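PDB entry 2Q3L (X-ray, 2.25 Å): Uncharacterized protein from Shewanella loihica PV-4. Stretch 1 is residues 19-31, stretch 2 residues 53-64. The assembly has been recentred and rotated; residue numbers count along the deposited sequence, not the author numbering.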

ATOM      1  N   ASP A  19     -34.553  -0.938   9.916  1.00 54.87           N
ATOM      2  CA  ASP A  19     -33.547  -1.890   9.486  1.00 53.96           C
ATOM      3  C   ASP A  19     -32.139  -1.376   9.764  1.00 52.74           C
ATOM      4  O   ASP A  19     -31.843  -0.194   9.620  1.00 51.99           O
ATOM      5  N   PHE A  20     -31.284  -2.280  10.203  1.00 51.67           N
ATOM      6  CA  PHE A  20     -29.880  -1.983  10.379  1.00 50.20           C
ATOM      7  C   PHE A  20     -29.142  -2.507   9.132  1.00 51.04           C
ATOM      8  O   PHE A  20     -29.599  -3.437   8.492  1.00 53.95           O
ATOM      9  N   TYR A  21     -28.045  -1.867   8.748  1.00 48.38           N
ATOM     10  CA  TYR A  21     -27.261  -2.343   7.626  1.00 46.99           C
ATOM     11  C   TYR A  21     -25.806  -2.040   7.937  1.00 47.33           C
ATOM     12  O   TYR A  21     -25.494  -1.149   8.733  1.00 45.94           O
ATOM     13  N   LEU A  22     -24.930  -2.810   7.306  1.00 49.79           N
ATOM     14  CA  LEU A  22     -23.509  -2.669   7.471  1.00 49.29           C
ATOM     15  C   LEU A  22     -23.047  -1.672   6.417  1.00 50.04           C
ATOM     16  O   LEU A  22     -23.419  -1.784   5.256  1.00 52.56           O
ATOM     17  N   ALA A  23     -22.305  -0.651   6.845  1.00 48.12           N
ATOM     18  CA  ALA A  23     -21.878   0.414   5.944  1.00 48.71           C
ATOM     19  C   ALA A  23     -20.390   0.481   5.862  1.00 47.64           C
ATOM     20  O   ALA A  23     -19.689   0.398   6.886  1.00 49.64           O
ATOM     21  N   PHE A  24     -19.913   0.637   4.635  1.00 49.07           N
ATOM     22  CA  PHE A  24     -18.501   0.811   4.352  1.00 49.07           C
ATOM     23  C   PHE A  24     -18.350   2.038   3.495  1.00 48.79           C
ATOM     24  O   PHE A  24     -19.219   2.370   2.677  1.00 49.30           O
ATOM     25  N   LYS A  25     -17.215   2.691   3.653  1.00 50.40           N
ATOM     26  CA  LYS A  25     -16.856   3.803   2.810  1.00 51.20           C
ATOM     27  C   LYS A  25     -15.368   3.656   2.577  1.00 50.37           C
ATOM     28  O   LYS A  25     -14.569   3.788   3.508  1.00 52.20           O
ATOM     29  N   ALA A  26     -15.024   3.385   1.322  1.00 49.46           N
ATOM     30  CA  ALA A  26     -13.665   3.143   0.889  1.00 49.55           C
ATOM     31  C   ALA A  26     -13.123   4.409   0.210  1.00 52.45           C
ATOM     32  O   ALA A  26     -13.713   4.923  -0.750  1.00 49.59           O
ATOM     33  N   VAL A  27     -11.993   4.899   0.721  1.00 51.75           N
ATOM     34  CA  VAL A  27     -11.418   6.156   0.253  1.00 51.40           C
ATOM     35  C   VAL A  27      -9.957   6.048  -0.163  1.00 50.11           C
ATOM     36  O   VAL A  27      -9.143   5.476   0.534  1.00 50.99           O
ATOM     37  N   GLY A  28      -9.634   6.631  -1.303  1.00 50.77           N
ATOM     38  CA  GLY A  28      -8.254   6.686  -1.782  1.00 48.79           C
ATOM     39  C   GLY A  28      -7.750   5.362  -2.285  1.00 47.57           C
ATOM     40  O   GLY A  28      -8.509   4.599  -2.848  1.00 42.79           O
ATOM     41  N   LYS A  29      -6.456   5.108  -2.067  1.00 49.16           N
ATOM     42  CA  LYS A  29      -5.781   3.890  -2.511  1.00 46.77           C
ATOM     43  C   LYS A  29      -5.604   3.000  -1.281  1.00 46.75           C
ATOM     44  O   LYS A  29      -4.802   3.278  -0.410  1.00 44.55           O
ATOM     45  N   LEU A  30      -6.382   1.920  -1.231  1.00 49.48           N
ATOM     46  CA  LEU A  30      -6.444   1.033  -0.075  1.00 47.10           C
ATOM     47  C   LEU A  30      -5.199   0.172   0.012  1.00 46.42           C
ATOM     48  O   LEU A  30      -4.673  -0.274  -1.022  1.00 49.01           O
ATOM     49  N   THR A  31      -4.735  -0.018   1.250  1.00 42.36           N
ATOM     50  CA  THR A  31      -3.570  -0.803   1.550  1.00 45.52           C
ATOM     51  C   THR A  31      -3.988  -1.994   2.394  1.00 46.33           C
ATOM     52  O   THR A  31      -5.116  -2.070   2.878  1.00 46.40           O
ATOM     53  N   GLU A  53     -28.022 -13.281   5.566  1.00 55.89           N
ATOM     54  CA  GLU A  53     -28.861 -12.338   6.318  1.00 57.68           C
ATOM     55  C   GLU A  53     -28.450 -10.914   6.276  1.00 56.79           C
ATOM     56  O   GLU A  53     -29.225 -10.033   6.601  1.00 58.20           O
ATOM     57  N   ILE A  54     -27.220 -10.687   5.906  1.00 54.71           N
ATOM     58  CA  ILE A  54     -26.672  -9.375   5.988  1.00 57.60           C
ATOM     59  C   ILE A  54     -26.912  -8.551   4.743  1.00 53.34           C
ATOM     60  O   ILE A  54     -26.824  -9.042   3.616  1.00 54.19           O
ATOM     61  N   VAL A  55     -27.203  -7.279   4.960  1.00 49.11           N
ATOM     62  CA  VAL A  55     -27.320  -6.371   3.860  1.00 48.68           C
ATOM     63  C   VAL A  55     -26.282  -5.293   4.098  1.00 48.61           C
ATOM     64  O   VAL A  55     -26.165  -4.792   5.191  1.00 49.20           O
ATOM     65  N   ALA A  56     -25.515  -4.947   3.075  1.00 47.37           N
ATOM     66  CA  ALA A  56     -24.492  -3.889   3.193  1.00 49.25           C
ATOM     67  C   ALA A  56     -24.543  -2.803   2.113  1.00 47.74           C
ATOM     68  O   ALA A  56     -25.079  -3.012   1.009  1.00 49.32           O
ATOM     69  N   LEU A  57     -24.007  -1.645   2.471  1.00 46.29           N
ATOM     70  CA  LEU A  57     -23.798  -0.523   1.569  1.00 45.36           C
ATOM     71  C   LEU A  57     -22.305  -0.256   1.514  1.00 46.23           C
ATOM     72  O   LEU A  57     -21.652  -0.185   2.564  1.00 45.20           O
ATOM     73  N   ILE A  58     -21.759  -0.081   0.309  1.00 47.95           N
ATOM     74  CA  ILE A  58     -20.321   0.218   0.134  1.00 47.70           C
ATOM     75  C   ILE A  58     -20.253   1.446  -0.755  1.00 48.63           C
ATOM     76  O   ILE A  58     -20.680   1.392  -1.912  1.00 47.63           O
ATOM     77  N   ASP A  59     -19.804   2.556  -0.165  1.00 46.97           N
ATOM     78  CA  ASP A  59     -19.645   3.834  -0.859  1.00 48.67           C
ATOM     79  C   ASP A  59     -18.199   3.834  -1.399  1.00 49.03           C
ATOM     80  O   ASP A  59     -17.211   3.797  -0.642  1.00 42.99           O
ATOM     81  N   ILE A  60     -18.110   3.778  -2.721  1.00 50.10           N
ATOM     82  CA  ILE A  60     -16.849   3.846  -3.424  1.00 51.03           C
ATOM     83  C   ILE A  60     -16.710   5.161  -4.200  1.00 51.85           C
ATOM     84  O   ILE A  60     -15.862   5.250  -5.087  1.00 50.50           O
ATOM     85  N   THR A  61     -17.494   6.180  -3.841  1.00 51.79           N
ATOM     86  CA  THR A  61     -17.443   7.467  -4.536  1.00 53.51           C
ATOM     87  C   THR A  61     -16.053   8.151  -4.478  1.00 55.13           C
ATOM     88  O   THR A  61     -15.686   8.907  -5.390  1.00 54.99           O
ATOM     89  N   GLU A  62     -15.297   7.905  -3.409  1.00 55.76           N
ATOM     90  CA  GLU A  62     -13.981   8.531  -3.234  1.00 55.44           C
ATOM     91  C   GLU A  62     -12.850   7.489  -3.259  1.00 55.33           C
ATOM     92  O   GLU A  62     -11.741   7.755  -2.805  1.00 53.83           O
ATOM     93  N   LEU A  63     -13.150   6.309  -3.808  1.00 55.56           N
ATOM     94  CA  LEU A  63     -12.191   5.237  -3.963  1.00 54.32           C
ATOM     95  C   LEU A  63     -11.352   5.410  -5.204  1.00 54.83           C
ATOM     96  O   LEU A  63     -11.895   5.524  -6.280  1.00 55.58           O
ATOM     97  N   ASP A  64     -10.030   5.399  -5.063  1.00 55.00           N
ATOM     98  CA  ASP A  64      -9.118   5.453  -6.194  1.00 54.53           C
ATOM     99  C   ASP A  64      -8.790   4.010  -6.616  1.00 54.00           C
ATOM    100  O   ASP A  64      -8.849   3.688  -7.771  1.00 57.18           O
TER

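Residues 19-27 and 54-60 run side by side as parallel strands, their axes inclined by 14° and 4.6 Å apart at closest approach, and together the two stretches bury 892 Å². The backbone ladder sets the spacing: Leu57 N donates to Leu22 O (2.8 Å), Phe24 N to Leu57 O (2.8 Å), Asp59 N to Phe24 O (2.9 Å) and Ala26 N to Asp59 O (3.0 Å). Because these strands are neighbours in a sheet, their side chains meet mainly flank to flank.

On one face lie Leu22, Phe24, Ala56 and Ile58. The small methyl of Ala56 leaves a hollow between its larger neighbours, and the Phe24 ring (chi1 m) leans across into it, with Phe24 CE1 4.0 Å from Ala56 CB. That methyl lies at the ring edge, near its plane. Farther along, Ile58 (m, t) brings its CG1 to 3.9 Å from Phe24 CD1, so the ring spans two successive side chains of the partner strand on this face. Leu22 (t, p) closes the row behind it, its CB 4.2 Å from Ala56 CB.

The other face carries Ala23, Lys25, Leu57 and Asp59. Tyr21, in the p rotamer, raises its ring steeply from the strand, and Tyr21 CE2 comes within 4.0 Å of Leu57 CB; Tyr21 CB also rests 3.8 Å from Val55 CG2. The Ala23 methyl stays short of contact with the Leu57 side chain, and the ring of Tyr21, two residues earlier, packs against that leucine. Lys25 is fully extended, with all four chi angles t, and its tip forms a salt bridge to the turn: Lys25 NZ lies 3.0 Å from Glu62 OE2, a weak hydrogen bond. Asp59 OD2 stands farther off, 4.6 Å from Lys25 NZ.

Asp59 OD1 instead accepts from Thr61 N (2.8 Å) and Thr61 OG1 (2.6 Å), bracing the type I turn from Ile60 to Leu63. Where this turn draws the backbones apart, water 1 fills the gap: its oxygen accepts from Glu62 N (2.9 Å) and lies within donating reach of Ala26 O (2.6 Å) and Asp59 OD1 (3.1 Å).

At the end of the turn the two backbones pair again as both chains round a corner, with Gly28 N donating to Glu62 O and Asp64 N to Gly28 O, both at 2.8 Å. Leu63 (t, p) is the bump here. Leu63 CD1 fits among Ala26 CB (4.0 Å), Gly28 O (3.3 Å) and Leu30 CG (3.8 Å), in a pocket lined by the short Ala26 side chain and the Gly28 carbonyl.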

ATOM      1  CB  ASP A  19     -33.697  -2.148   7.988  1.00 54.92           C
ATOM      2  CG  ASP A  19     -35.094  -2.583   7.616  1.00 59.61           C
ATOM      3  OD1 ASP A  19     -35.456  -3.703   8.011  1.00 56.08           O
ATOM      4  OD2 ASP A  19     -35.831  -1.794   6.943  1.00 56.72           O
ATOM      5  CB  PHE A  20     -29.306  -2.602  11.644  1.00 48.18           C
ATOM      6  CG  PHE A  20     -29.749  -1.933  12.908  1.00 52.37           C
ATOM      7  CD1 PHE A  20     -29.259  -0.665  13.251  1.00 51.77           C
ATOM      8  CD2 PHE A  20     -30.614  -2.586  13.797  1.00 52.35           C
ATOM      9  CE1 PHE A  20     -29.650  -0.031  14.435  1.00 49.96           C
ATOM     10  CE2 PHE A  20     -31.010  -1.958  15.002  1.00 53.73           C
ATOM     11  CZ  PHE A  20     -30.551  -0.675  15.306  1.00 52.99           C
ATOM     12  CB  TYR A  21     -27.696  -1.724   6.273  1.00 47.31           C
ATOM     13  CG  TYR A  21     -27.551  -0.226   6.169  1.00 44.25           C
ATOM     14  CD1 TYR A  21     -28.567   0.630   6.614  1.00 54.69           C
ATOM     15  CD2 TYR A  21     -26.415   0.345   5.631  1.00 52.78           C
ATOM     16  CE1 TYR A  21     -28.434   2.025   6.521  1.00 45.55           C
ATOM     17  CE2 TYR A  21     -26.266   1.726   5.534  1.00 46.75           C
ATOM     18  CZ  TYR A  21     -27.269   2.560   5.978  1.00 49.64           C
ATOM     19  OH  TYR A  21     -27.100   3.929   5.884  1.00 51.06           O
ATOM     20  CB  LEU A  22     -22.852  -4.046   7.340  1.00 49.08           C
ATOM     21  CG  LEU A  22     -21.380  -4.159   7.655  1.00 49.49           C
ATOM     22  CD1 LEU A  22     -21.082  -3.667   9.043  1.00 53.95           C
ATOM     23  CD2 LEU A  22     -20.870  -5.621   7.434  1.00 57.29           C
ATOM     24  CB  ALA A  23     -22.421   1.776   6.410  1.00 49.17           C
ATOM     25  CB  PHE A  24     -17.941  -0.338   3.518  1.00 49.72           C
ATOM     26  CG  PHE A  24     -18.106  -1.687   4.132  1.00 51.33           C
ATOM     27  CD1 PHE A  24     -19.286  -2.366   3.995  1.00 49.32           C
ATOM     28  CD2 PHE A  24     -17.040  -2.297   4.795  1.00 50.21           C
ATOM     29  CE1 PHE A  24     -19.435  -3.612   4.547  1.00 52.48           C
ATOM     30  CE2 PHE A  24     -17.170  -3.557   5.347  1.00 56.85           C
ATOM     31  CZ  PHE A  24     -18.372  -4.213   5.224  1.00 56.70           C
ATOM     32  CB  LYS A  25     -17.187   5.174   3.401  1.00 52.35           C
ATOM     33  CG  LYS A  25     -16.828   6.257   2.389  1.00 49.89           C
ATOM     34  CD  LYS A  25     -17.011   7.649   2.858  1.00 55.69           C
ATOM     35  CE  LYS A  25     -16.755   8.576   1.644  1.00 53.55           C
ATOM     36  NZ  LYS A  25     -16.890   9.959   1.999  1.00 58.71           N
ATOM     37  CB  ALA A  26     -13.654   1.995  -0.052  1.00 49.60           C
ATOM     38  CB  VAL A  27     -11.492   7.203   1.379  1.00 50.69           C
ATOM     39  CG1 VAL A  27     -10.883   8.517   0.925  1.00 52.67           C
ATOM     40  CG2 VAL A  27     -12.943   7.386   1.833  1.00 55.90           C
ATOM     41  CB  LYS A  29      -4.441   4.276  -3.155  1.00 49.49           C
ATOM     42  CG  LYS A  29      -3.611   3.098  -3.692  1.00 57.69           C
ATOM     43  CD  LYS A  29      -4.253   2.355  -4.830  1.00 59.94           C
ATOM     44  CE  LYS A  29      -3.188   1.638  -5.664  1.00 60.75           C
ATOM     45  NZ  LYS A  29      -3.757   0.637  -6.579  1.00 65.27           N
ATOM     46  CB  LEU A  30      -7.689   0.133  -0.152  1.00 43.73           C
ATOM     47  CG  LEU A  30      -9.017   0.873  -0.354  1.00 41.57           C
ATOM     48  CD1 LEU A  30     -10.179  -0.155  -0.235  1.00 46.00           C
ATOM     49  CD2 LEU A  30      -9.239   1.956   0.647  1.00 44.64           C
ATOM     50  CB  THR A  31      -2.554  -0.010   2.370  1.00 44.51           C
ATOM     51  OG1 THR A  31      -3.178   0.368   3.588  1.00 45.67           O
ATOM     52  CG2 THR A  31      -2.072   1.266   1.622  1.00 45.25           C
ATOM     53  CB  GLU A  53     -28.756 -12.678   7.811  1.00 55.71           C
ATOM     54  CG  GLU A  53     -29.164 -14.064   8.149  1.00 63.50           C
ATOM     55  CD  GLU A  53     -30.653 -14.319   8.011  1.00 59.67           C
ATOM     56  OE1 GLU A  53     -31.408 -13.428   7.523  1.00 68.75           O
ATOM     57  OE2 GLU A  53     -31.052 -15.436   8.404  1.00 62.99           O
ATOM     58  CB  ILE A  54     -25.171  -9.487   6.282  1.00 58.36           C
ATOM     59  CG1 ILE A  54     -25.000 -10.336   7.527  1.00 65.66           C
ATOM     60  CG2 ILE A  54     -24.524  -8.103   6.430  1.00 66.79           C
ATOM     61  CD1 ILE A  54     -23.604 -10.605   7.840  1.00 73.87           C
ATOM     62  CB  VAL A  55     -28.771  -5.819   3.671  1.00 49.97           C
ATOM     63  CG1 VAL A  55     -29.746  -6.985   3.469  1.00 47.80           C
ATOM     64  CG2 VAL A  55     -29.243  -4.922   4.829  1.00 50.62           C
ATOM     65  CB  ALA A  56     -23.095  -4.527   3.170  1.00 48.71           C
ATOM     66  CB  LEU A  57     -24.527   0.732   2.070  1.00 48.34           C
ATOM     67  CG  LEU A  57     -24.415   2.051   1.255  1.00 47.17           C
ATOM     68  CD1 LEU A  57     -25.614   2.895   1.363  1.00 52.29           C
ATOM     69  CD2 LEU A  57     -23.232   2.861   1.696  1.00 59.36           C
ATOM     70  CB  ILE A  58     -19.529  -0.938  -0.520  1.00 48.15           C
ATOM     71  CG1 ILE A  58     -19.833  -2.267   0.181  1.00 48.40           C
ATOM     72  CG2 ILE A  58     -18.014  -0.645  -0.526  1.00 46.09           C
ATOM     73  CD1 ILE A  58     -19.168  -3.430  -0.435  1.00 51.47           C
ATOM     74  CB  ASP A  59     -19.964   5.001   0.102  1.00 46.77           C
ATOM     75  CG  ASP A  59     -19.705   6.396  -0.513  1.00 55.79           C
ATOM     76  OD1 ASP A  59     -18.999   6.514  -1.529  1.00 54.85           O
ATOM     77  OD2 ASP A  59     -20.174   7.400   0.062  1.00 58.77           O
ATOM     78  CB  ILE A  60     -16.652   2.623  -4.385  1.00 51.38           C
ATOM     79  CG1 ILE A  60     -17.690   2.598  -5.523  1.00 50.72           C
ATOM     80  CG2 ILE A  60     -16.712   1.318  -3.582  1.00 52.12           C
ATOM     81  CD1 ILE A  60     -17.448   1.447  -6.524  1.00 48.45           C
ATOM     82  CB  THR A  61     -18.497   8.492  -4.004  1.00 52.32           C
ATOM     83  OG1 THR A  61     -18.273   8.767  -2.600  1.00 48.27           O
ATOM     84  CG2 THR A  61     -19.919   7.991  -4.217  1.00 54.54           C
ATOM     85  CB  GLU A  62     -13.973   9.326  -1.930  1.00 56.48           C
ATOM     86  CG  GLU A  62     -14.912  10.518  -1.907  1.00 53.87           C
ATOM     87  CD  GLU A  62     -15.058  11.081  -0.499  1.00 67.16           C
ATOM     88  OE1 GLU A  62     -14.176  10.818   0.343  1.00 74.29           O
ATOM     89  OE2 GLU A  62     -16.063  11.778  -0.221  1.00 84.85           O
ATOM     90  CB  LEU A  63     -12.924   3.904  -4.082  1.00 54.89           C
ATOM     91  CG  LEU A  63     -12.046   2.646  -4.196  1.00 50.45           C
ATOM     92  CD1 LEU A  63     -11.084   2.517  -3.020  1.00 43.62           C
ATOM     93  CD2 LEU A  63     -12.876   1.426  -4.335  1.00 51.17           C
ATOM     94  CB  ASP A  64      -7.846   6.235  -5.845  1.00 55.74           C
ATOM     95  CG  ASP A  64      -8.119   7.731  -5.498  1.00 63.33           C
ATOM     96  OD1 ASP A  64      -9.115   8.330  -5.990  1.00 58.75           O
ATOM     97  OD2 ASP A  64      -7.290   8.331  -4.759  1.00 70.28           O
TER
HETATM   98  O   HOH W   1     -15.913   6.275  -1.069  1.00 38.29           O